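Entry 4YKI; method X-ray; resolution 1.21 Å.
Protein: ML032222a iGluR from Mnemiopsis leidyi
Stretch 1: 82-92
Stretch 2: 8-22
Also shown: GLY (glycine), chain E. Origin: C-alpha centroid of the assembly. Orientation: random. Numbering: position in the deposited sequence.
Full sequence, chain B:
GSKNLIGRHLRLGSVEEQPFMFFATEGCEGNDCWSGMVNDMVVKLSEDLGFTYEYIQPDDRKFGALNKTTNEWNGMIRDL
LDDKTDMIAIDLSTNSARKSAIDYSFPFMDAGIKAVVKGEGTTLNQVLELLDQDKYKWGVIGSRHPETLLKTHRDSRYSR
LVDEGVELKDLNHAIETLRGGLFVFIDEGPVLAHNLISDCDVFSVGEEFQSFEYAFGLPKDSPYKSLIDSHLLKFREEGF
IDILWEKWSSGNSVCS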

ATOM      1  N   ASP B  82      -5.743  24.142   8.627  1.00 12.92           N
ATOM      2  CA  ASP B  82      -6.034  25.570   8.657  1.00 13.45           C
ATOM      3  C   ASP B  82      -6.371  26.145   7.287  1.00 12.83           C
ATOM      4  O   ASP B  82      -6.511  27.354   7.155  1.00 13.10           O
ATOM      5  CB  ASP B  82      -4.830  26.333   9.211  1.00 15.28           C
ATOM      6  CG  ASP B  82      -4.635  26.151  10.706  1.00 19.06           C
ATOM      7  OD1 ASP B  82      -5.539  25.619  11.388  1.00 21.35           O
ATOM      8  OD2 ASP B  82      -3.555  26.535  11.180  1.00 22.81           O
ATOM      9  N   ASP B  83      -6.508  25.293   6.269  1.00 12.19           N
ATOM     10  CA  ASP B  83      -6.885  25.693   4.913  1.00 12.41           C
ATOM     11  C   ASP B  83      -5.835  26.566   4.245  1.00 12.68           C
ATOM     12  O   ASP B  83      -6.139  27.295   3.319  1.00 13.81           O
ATOM     13  CB  ASP B  83      -8.257  26.390   4.906  1.00 13.31           C
ATOM     14  CG  ASP B  83      -8.817  26.627   3.498  1.00 13.78           C
ATOM     15  OD1 ASP B  83      -8.767  25.706   2.632  1.00 14.04           O
ATOM     16  OD2 ASP B  83      -9.323  27.754   3.256  1.00 15.96           O
ATOM     17  N   LYS B  84      -4.592  26.462   4.690  1.00 12.03           N
ATOM     18  CA  LYS B  84      -3.488  27.064   3.948  1.00 12.29           C
ATOM     19  C   LYS B  84      -3.129  26.246   2.708  1.00 12.45           C
ATOM     20  O   LYS B  84      -2.615  26.793   1.714  1.00 12.55           O
ATOM     21  CB  LYS B  84      -2.271  27.234   4.856  1.00 14.09           C
ATOM     22  CG  LYS B  84      -2.535  28.260   5.956  1.00 18.15           C
ATOM     23  CD  LYS B  84      -1.350  28.506   6.853  1.00 21.29           C
ATOM     24  CE  LYS B  84      -1.627  29.625   7.872  1.00 24.17           C
ATOM     25  NZ  LYS B  84      -0.565  29.677   8.899  1.00 26.70           N
ATOM     26  N   THR B  85      -3.400  24.946   2.776  1.00 11.44           N
ATOM     27  CA  THR B  85      -3.160  24.040   1.666  1.00 11.15           C
ATOM     28  C   THR B  85      -4.392  23.166   1.437  1.00 11.14           C
ATOM     29  O   THR B  85      -5.265  23.044   2.310  1.00 11.73           O
ATOM     30  CB  THR B  85      -1.937  23.167   1.920  1.00 11.69           C
ATOM     31  OG1 THR B  85      -2.130  22.521   3.177  1.00 11.44           O
ATOM     32  CG2 THR B  85      -0.669  23.998   1.941  1.00 11.56           C
ATOM     33  N   ASP B  86      -4.444  22.563   0.251  1.00 11.48           N
ATOM     34  CA  ASP B  86      -5.517  21.668  -0.181  1.00 10.86           C
ATOM     35  C   ASP B  86      -5.121  20.197  -0.191  1.00 10.92           C
ATOM     36  O   ASP B  86      -5.982  19.314  -0.182  1.00 11.72           O
ATOM     37  CB  ASP B  86      -5.909  22.039  -1.597  1.00 12.21           C
ATOM     38  CG  ASP B  86      -6.327  23.468  -1.706  1.00 13.35           C
ATOM     39  OD1 ASP B  86      -7.177  23.856  -0.901  1.00 15.69           O
ATOM     40  OD2 ASP B  86      -5.793  24.203  -2.551  1.00 13.12           O
ATOM     41  N   MET B  87      -3.824  19.932  -0.276  1.00 10.63           N
ATOM     42  CA  MET B  87      -3.299  18.581  -0.312  1.00 10.75           C
ATOM     43  C   MET B  87      -1.852  18.654   0.124  1.00 10.41           C
ATOM     44  O   MET B  87      -1.199  19.645  -0.166  1.00 11.45           O
ATOM     45  CB  MET B  87      -3.423  18.007  -1.740  1.00 10.87           C
ATOM     46  CG  MET B  87      -2.936  16.564  -1.899  1.00 11.55           C
ATOM     47  SD  MET B  87      -3.379  15.799  -3.488  1.00 12.41           S
ATOM     48  CE  MET B  87      -2.196  16.566  -4.599  1.00 14.33           C
ATOM     49  N   ILE B  88      -1.385  17.623   0.822  1.00 10.07           N
ATOM     50  CA  ILE B  88       0.014  17.511   1.224  1.00  9.78           C
ATOM     51  C   ILE B  88       0.672  16.568   0.224  1.00 10.50           C
ATOM     52  O   ILE B  88       0.327  15.368   0.174  1.00 11.08           O
ATOM     53  CB  ILE B  88       0.157  17.007   2.656  1.00 10.31           C
ATOM     54  CG1 ILE B  88      -0.536  17.968   3.646  1.00 10.50           C
ATOM     55  CG2 ILE B  88       1.633  16.838   2.996  1.00 11.40           C
ATOM     56  CD1 ILE B  88      -0.624  17.416   5.069  1.00 11.82           C
ATOM     57  N   ALA B  89       1.569  17.120  -0.607  1.00 10.33           N
ATOM     58  CA  ALA B  89       2.250  16.381  -1.671  1.00 10.01           C
ATOM     59  C   ALA B  89       3.698  16.129  -1.265  1.00 10.75           C
ATOM     60  O   ALA B  89       4.579  16.974  -1.482  1.00 10.37           O
ATOM     61  CB  ALA B  89       2.160  17.139  -2.967  1.00 11.19           C
ATOM     62  N   ILE B  90       3.939  14.974  -0.636  1.00 10.62           N
ATOM     63  CA  ILE B  90       5.245  14.594  -0.114  1.00 10.62           C
ATOM     64  C   ILE B  90       5.154  13.096   0.169  1.00 10.45           C
ATOM     65  O   ILE B  90       4.104  12.482  -0.058  1.00 10.77           O
ATOM     66  CB  ILE B  90       5.564  15.446   1.161  1.00 11.06           C
ATOM     67  CG1 ILE B  90       7.056  15.452   1.551  1.00 11.85           C
ATOM     68  CG2 ILE B  90       4.667  15.010   2.327  1.00 10.99           C
ATOM     69  CD1 ILE B  90       8.040  15.725   0.417  1.00 12.22           C
ATOM     70  N   ASP B  91       6.242  12.495   0.642  1.00 10.58           N
ATOM     71  CA  ASP B  91       6.161  11.161   1.244  1.00 10.55           C
ATOM     72  C   ASP B  91       5.528  11.283   2.618  1.00 10.35           C
ATOM     73  O   ASP B  91       6.214  11.326   3.631  1.00 11.63           O
ATOM     74  CB  ASP B  91       7.541  10.517   1.311  1.00 11.38           C
ATOM     75  CG  ASP B  91       8.571  11.328   2.093  1.00 11.08           C
ATOM     76  OD1 ASP B  91       8.698  12.556   1.868  1.00 12.02           O
ATOM     77  OD2 ASP B  91       9.292  10.689   2.927  1.00 11.52           O
ATOM     78  N   LEU B  92       4.199  11.330   2.646  1.00 10.73           N
ATOM     79  CA  LEU B  92       3.479  11.518   3.905  1.00 10.17           C
ATOM     80  C   LEU B  92       3.103  10.149   4.461  1.00 10.35           C
ATOM     81  O   LEU B  92       2.266   9.436   3.895  1.00 10.77           O
ATOM     82  CB  LEU B  92       2.231  12.392   3.768  1.00  9.87           C
ATOM     83  CG  LEU B  92       1.618  12.847   5.096  1.00 10.50           C
ATOM     84  CD1 LEU B  92       2.532  13.810   5.855  1.00 11.20           C
ATOM     85  CD2 LEU B  92       0.270  13.469   4.856  1.00 11.47           C
TER
HETATM   86  N   GLY E 301       7.847  10.882   5.961  1.00 13.64           N
HETATM   87  CA  GLY E 301       7.837  11.585   7.265  1.00 11.95           C
HETATM   88  C   GLY E 301       6.453  11.842   7.811  1.00 11.26           C
HETATM   89  O   GLY E 301       6.369  12.338   8.955  1.00 10.56           O
HETATM   90  OXT GLY E 301       5.455  11.578   7.108  1.00 11.53           O
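Stretch 2, residues 8-22: RHLRLGSVEEQPFMF

The strongest polar contact joins Arg-11 to Asp-86. The guanidinium meets the carboxylate as a two-pronged salt bridge, with Arg-11 NE to Asp-86 OD2 at 2.9 Å and Arg-11 NH2 to Asp-86 OD1 at 3.1 Å; N-H...O angles of 166° and 162° support both hydrogen bonds. The main chain adds two further bonds: Arg-11 N donates to the side-chain Asp-86 OD2 (2.9 Å, 172°), and Asp-86 N donates to Arg-11 O (2.8 Å, 178°), backbone to backbone. Asp-86 OD2 thus accepts from main chain and side chain of one residue, and also from the O of a water 2.8 Å away that donates to His-9 O as well. In this arrangement the Arg-11 side chain is folded, with chi1 to chi3 in m, p and p. Arg-11 NH2 then donates to Asp-83 O at 3.0 Å and forms a longer salt bridge with Asp-83 OD1 at 3.5 Å. Asp-86 OD2 and Asp-83 O lie at the edge of the guanidinium, near its plane, whereas Lys-84 O lies over one face.

Stretch 2 is extended through residues 9-13, and this strand runs parallel to the one at 87-89, pairing Met-87 with Leu-12 (CA to CA 5.2 Å) and Ile-88 with Gly-13 (CA to CA 4.4 Å). The strand axes cross at -51° with a closest approach of 4.4 Å, so the pairing is parallel but strongly twisted. Two hydrogen bonds carry the register: Gly-13 N to Met-87 O and Ala-89 N to Gly-13 O, each 2.8 Å. Between them Ile-88 CA comes within 3.5 Å of Gly-13 O, a CA-H...O contact. Beyond the strand, Ser-14 OG donates to Ala-89 O at 2.8 Å.

After Gly-13 the chain leaves the strand, and a cis peptide bond precedes Pro-19. Within this loop Met-21 N donates to Glu-17 O (3.0 Å) and Glu-17 N to Met-21 O (2.9 Å). Glu-17 OE2 approaches Asp-91 OD2 to 2.5 Å. Asp-91 also faces the bound glycine, whose N donates to Asp-91 O at 2.9 Å.

Packing completes the contact. Asp-91 CB sits 3.6 Å from the centroid of the Phe-20 ring, 13° off its normal, a CH-pi contact over the face. Ile-90 CD1 reaches Met-21 CG at 3.6 Å and Val-15 O at 3.3 Å. Met-87 and Leu-12 share a face of the sheet, where Met-87 CE meets Leu-12 CD2 at 3.9 Å. Together the stretches bury 816 Å², both sides summed.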

ATOM      1  N   ARG B   8      -8.997  24.778 -11.278  1.00 15.01           N
ATOM      2  CA  ARG B   8      -8.688  25.048  -9.880  1.00 14.24           C
ATOM      3  C   ARG B   8      -7.222  25.403  -9.715  1.00 13.55           C
ATOM      4  O   ARG B   8      -6.389  25.016 -10.525  1.00 14.26           O
ATOM      5  CB  ARG B   8      -9.033  23.830  -9.014  1.00 14.52           C
ATOM      6  CG  ARG B   8     -10.505  23.413  -9.068  1.00 15.30           C
ATOM      7  CD  ARG B   8     -11.447  24.348  -8.343  1.00 15.03           C
ATOM      8  NE  ARG B   8     -12.818  23.871  -8.508  1.00 15.71           N
ATOM      9  CZ  ARG B   8     -13.859  24.296  -7.816  1.00 17.30           C
ATOM     10  NH1 ARG B   8     -13.723  25.208  -6.874  1.00 16.43           N
ATOM     11  NH2 ARG B   8     -15.049  23.783  -8.064  1.00 18.04           N
ATOM     12  N   HIS B   9      -6.929  26.146  -8.659  1.00 13.49           N
ATOM     13  CA  HIS B   9      -5.557  26.437  -8.257  1.00 13.19           C
ATOM     14  C   HIS B   9      -5.326  25.811  -6.891  1.00 12.51           C
ATOM     15  O   HIS B   9      -5.875  26.274  -5.896  1.00 13.87           O
ATOM     16  CB  HIS B   9      -5.288  27.939  -8.178  1.00 13.37           C
ATOM     17  CG  HIS B   9      -3.873  28.259  -7.812  1.00 13.68           C
ATOM     18  ND1 HIS B   9      -2.821  28.061  -8.683  1.00 14.18           N
ATOM     19  CD2 HIS B   9      -3.329  28.690  -6.648  1.00 13.58           C
ATOM     20  CE1 HIS B   9      -1.693  28.388  -8.077  1.00 14.26           C
ATOM     21  NE2 HIS B   9      -1.973  28.764  -6.838  1.00 14.29           N
ATOM     22  N   LEU B  10      -4.533  24.752  -6.855  1.00 12.01           N
ATOM     23  CA  LEU B  10      -4.250  24.040  -5.631  1.00 12.68           C
ATOM     24  C   LEU B  10      -3.018  24.585  -4.915  1.00 13.17           C
ATOM     25  O   LEU B  10      -1.999  24.847  -5.526  1.00 14.45           O
ATOM     26  CB  LEU B  10      -4.062  22.545  -5.902  1.00 12.62           C
ATOM     27  CG  LEU B  10      -5.235  21.760  -6.503  1.00 13.47           C
ATOM     28  CD1 LEU B  10      -4.905  20.265  -6.560  1.00 14.56           C
ATOM     29  CD2 LEU B  10      -6.531  22.020  -5.720  1.00 14.15           C
ATOM     30  N   ARG B  11      -3.132  24.715  -3.601  1.00 11.54           N
ATOM     31  CA  ARG B  11      -2.014  25.002  -2.730  1.00 11.45           C
ATOM     32  C   ARG B  11      -1.564  23.672  -2.152  1.00 10.59           C
ATOM     33  O   ARG B  11      -2.352  22.986  -1.500  1.00 11.48           O
ATOM     34  CB  ARG B  11      -2.424  25.986  -1.629  1.00 12.30           C
ATOM     35  CG  ARG B  11      -2.875  27.386  -2.124  1.00 14.46           C
ATOM     36  CD  ARG B  11      -4.375  27.520  -2.500  1.00 15.28           C
ATOM     37  NE  ARG B  11      -5.186  26.804  -1.538  1.00 15.03           N
ATOM     38  CZ  ARG B  11      -5.499  27.214  -0.318  1.00 15.86           C
ATOM     39  NH1 ARG B  11      -5.220  28.449   0.082  1.00 17.86           N
ATOM     40  NH2 ARG B  11      -6.122  26.363   0.493  1.00 15.91           N
ATOM     41  N   LEU B  12      -0.324  23.305  -2.415  1.00 10.89           N
ATOM     42  CA  LEU B  12       0.189  21.981  -2.058  1.00 11.03           C
ATOM     43  C   LEU B  12       1.227  22.086  -0.962  1.00 10.76           C
ATOM     44  O   LEU B  12       2.234  22.780  -1.121  1.00 11.62           O
ATOM     45  CB  LEU B  12       0.806  21.296  -3.284  1.00 10.90           C
ATOM     46  CG  LEU B  12      -0.150  21.131  -4.473  1.00 11.59           C
ATOM     47  CD1 LEU B  12       0.613  20.499  -5.636  1.00 12.08           C
ATOM     48  CD2 LEU B  12      -1.367  20.303  -4.093  1.00 11.90           C
ATOM     49  N   GLY B  13       0.989  21.433   0.169  1.00 10.39           N
ATOM     50  CA  GLY B  13       1.971  21.410   1.237  1.00 10.71           C
ATOM     51  C   GLY B  13       3.129  20.507   0.880  1.00 10.36           C
ATOM     52  O   GLY B  13       2.913  19.373   0.425  1.00 10.73           O
ATOM     53  N   SER B  14       4.343  20.967   1.125  1.00  9.74           N
ATOM     54  CA  SER B  14       5.516  20.150   0.901  1.00 10.21           C
ATOM     55  C   SER B  14       6.714  20.750   1.622  1.00 10.80           C
ATOM     56  O   SER B  14       6.668  21.900   2.094  1.00 11.27           O
ATOM     57  CB  SER B  14       5.826  19.992  -0.604  1.00 10.86           C
ATOM     58  OG  SER B  14       6.596  18.822  -0.840  1.00 11.19           O
ATOM     59  N   VAL B  15       7.765  19.943   1.709  1.00 11.17           N
ATOM     60  CA  VAL B  15       9.078  20.356   2.185  1.00 11.61           C
ATOM     61  C   VAL B  15      10.116  19.536   1.428  1.00 11.55           C
ATOM     62  O   VAL B  15       9.792  18.510   0.847  1.00 11.82           O
ATOM     63  CB  VAL B  15       9.288  20.115   3.704  1.00 11.99           C
ATOM     64  CG1 VAL B  15       8.371  20.957   4.533  1.00 13.71           C
ATOM     65  CG2 VAL B  15       9.162  18.644   4.091  1.00 12.53           C
ATOM     66  N   GLU B  16      11.374  19.947   1.466  1.00 10.88           N
ATOM     67  CA  GLU B  16      12.426  19.096   0.927  1.00 11.52           C
ATOM     68  C   GLU B  16      12.528  17.802   1.725  1.00 12.11           C
ATOM     69  O   GLU B  16      12.532  17.823   2.943  1.00 12.14           O
ATOM     70  CB  GLU B  16      13.777  19.791   0.917  1.00 12.58           C
ATOM     71  CG  GLU B  16      14.928  18.927   0.453  1.00 13.55           C
ATOM     72  CD  GLU B  16      16.108  19.784   0.064  1.00 15.32           C
ATOM     73  OE1 GLU B  16      16.785  20.316   0.967  1.00 19.28           O
ATOM     74  OE2 GLU B  16      16.305  20.018  -1.132  1.00 16.28           O
ATOM     75  N   GLU B  17      12.606  16.682   1.009  1.00 11.53           N
ATOM     76  CA  GLU B  17      12.877  15.358   1.566  1.00 11.03           C
ATOM     77  C   GLU B  17      13.360  14.488   0.407  1.00 10.85           C
ATOM     78  O   GLU B  17      12.554  13.925  -0.336  1.00 11.58           O
ATOM     79  CB  GLU B  17      11.633  14.739   2.206  1.00 11.41           C
ATOM     80  CG  GLU B  17      11.883  13.322   2.726  1.00 12.06           C
ATOM     81  CD  GLU B  17      11.477  13.098   4.163  1.00 11.73           C
ATOM     82  OE1 GLU B  17      11.871  13.901   5.026  1.00 12.62           O
ATOM     83  OE2 GLU B  17      10.782  12.091   4.445  1.00 11.98           O
ATOM     84  N   GLN B  18      14.662  14.407   0.225  1.00 12.32           N
ATOM     85  CA  GLN B  18      15.198  13.740  -0.950  1.00 12.99           C
ATOM     86  C   GLN B  18      14.964  12.237  -0.799  1.00 12.55           C
ATOM     87  O   GLN B  18      15.108  11.702   0.292  1.00 13.49           O
ATOM     88  CB  GLN B  18      16.681  14.088  -1.131  1.00 14.67           C
ATOM     89  CG  GLN B  18      16.850  15.595  -1.321  1.00 19.14           C
ATOM     90  CD  GLN B  18      18.270  16.072  -1.470  1.00 22.71           C
ATOM     91  OE1 GLN B  18      19.199  15.287  -1.614  1.00 23.66           O
ATOM     92  NE2 GLN B  18      18.444  17.391  -1.449  1.00 23.53           N
ATOM     93  N   PRO B  19      14.593  11.546  -1.889  1.00 12.57           N
ATOM     94  CA  PRO B  19      14.542  11.964  -3.290  1.00 12.79           C
ATOM     95  C   PRO B  19      13.111  12.312  -3.730  1.00 11.78           C
ATOM     96  O   PRO B  19      12.855  12.444  -4.927  1.00 12.29           O
ATOM     97  CB  PRO B  19      15.000  10.708  -4.018  1.00 14.23           C
ATOM     98  CG  PRO B  19      14.382   9.618  -3.229  1.00 14.69           C
ATOM     99  CD  PRO B  19      14.450  10.081  -1.774  1.00 13.82           C
ATOM    100  N   PHE B  20      12.196  12.439  -2.779  1.00 11.58           N
ATOM    101  CA  PHE B  20      10.815  12.784  -3.052  1.00 11.31           C
ATOM    102  C   PHE B  20      10.660  14.241  -3.486  1.00 10.74           C
ATOM    103  O   PHE B  20       9.965  14.519  -4.464  1.00 11.26           O
ATOM    104  CB  PHE B  20       9.980  12.460  -1.821  1.00 11.43           C
ATOM    105  CG  PHE B  20      10.009  10.999  -1.462  1.00 11.38           C
ATOM    106  CD1 PHE B  20       9.366  10.072  -2.254  1.00 12.71           C
ATOM    107  CD2 PHE B  20      10.725  10.549  -0.368  1.00 11.32           C
ATOM    108  CE1 PHE B  20       9.413   8.722  -1.949  1.00 13.02           C
ATOM    109  CE2 PHE B  20      10.777   9.199  -0.059  1.00 12.39           C
ATOM    110  CZ  PHE B  20      10.126   8.285  -0.848  1.00 12.73           C
ATOM    111  N   MET B  21      11.330  15.149  -2.783  1.00 11.64           N
ATOM    112  CA  MET B  21      11.341  16.577  -3.123  1.00 11.78           C
ATOM    113  C   MET B  21      12.716  17.150  -2.835  1.00 11.28           C
ATOM    114  O   MET B  21      13.321  16.857  -1.800  1.00 11.59           O
ATOM    115  CB  MET B  21      10.307  17.380  -2.343  1.00 12.83           C
ATOM    116  CG  MET B  21       8.880  17.192  -2.808  1.00 13.12           C
ATOM    117  SD  MET B  21       8.660  17.716  -4.518  1.00 12.72           S
ATOM    118  CE  MET B  21       7.126  18.604  -4.367  1.00 12.90           C
ATOM    119  N   PHE B  22      13.162  17.975  -3.784  1.00 11.82           N
ATOM    120  CA  PHE B  22      14.352  18.806  -3.696  1.00 13.05           C
ATOM    121  C   PHE B  22      13.866  20.254  -3.829  1.00 13.25           C
ATOM    122  O   PHE B  22      13.073  20.551  -4.721  1.00 13.82           O
ATOM    123  CB  PHE B  22      15.310  18.511  -4.860  1.00 12.74           C
ATOM    124  CG  PHE B  22      15.869  17.103  -4.886  1.00 14.31           C
ATOM    125  CD1 PHE B  22      15.102  16.033  -5.327  1.00 14.32           C
ATOM    126  CD2 PHE B  22      17.193  16.873  -4.562  1.00 16.31           C
ATOM    127  CE1 PHE B  22      15.628  14.756  -5.368  1.00 14.62           C
ATOM    128  CE2 PHE B  22      17.722  15.600  -4.620  1.00 17.12           C
ATOM    129  CZ  PHE B  22      16.949  14.549  -5.025  1.00 15.31           C
TER
HETATM  130  O   HOH W   1      -7.757  25.529  -4.038  1.00 13.85           O
HETATM  131  O   HOH W   2      -7.254  29.631   1.892  1.00 28.43           O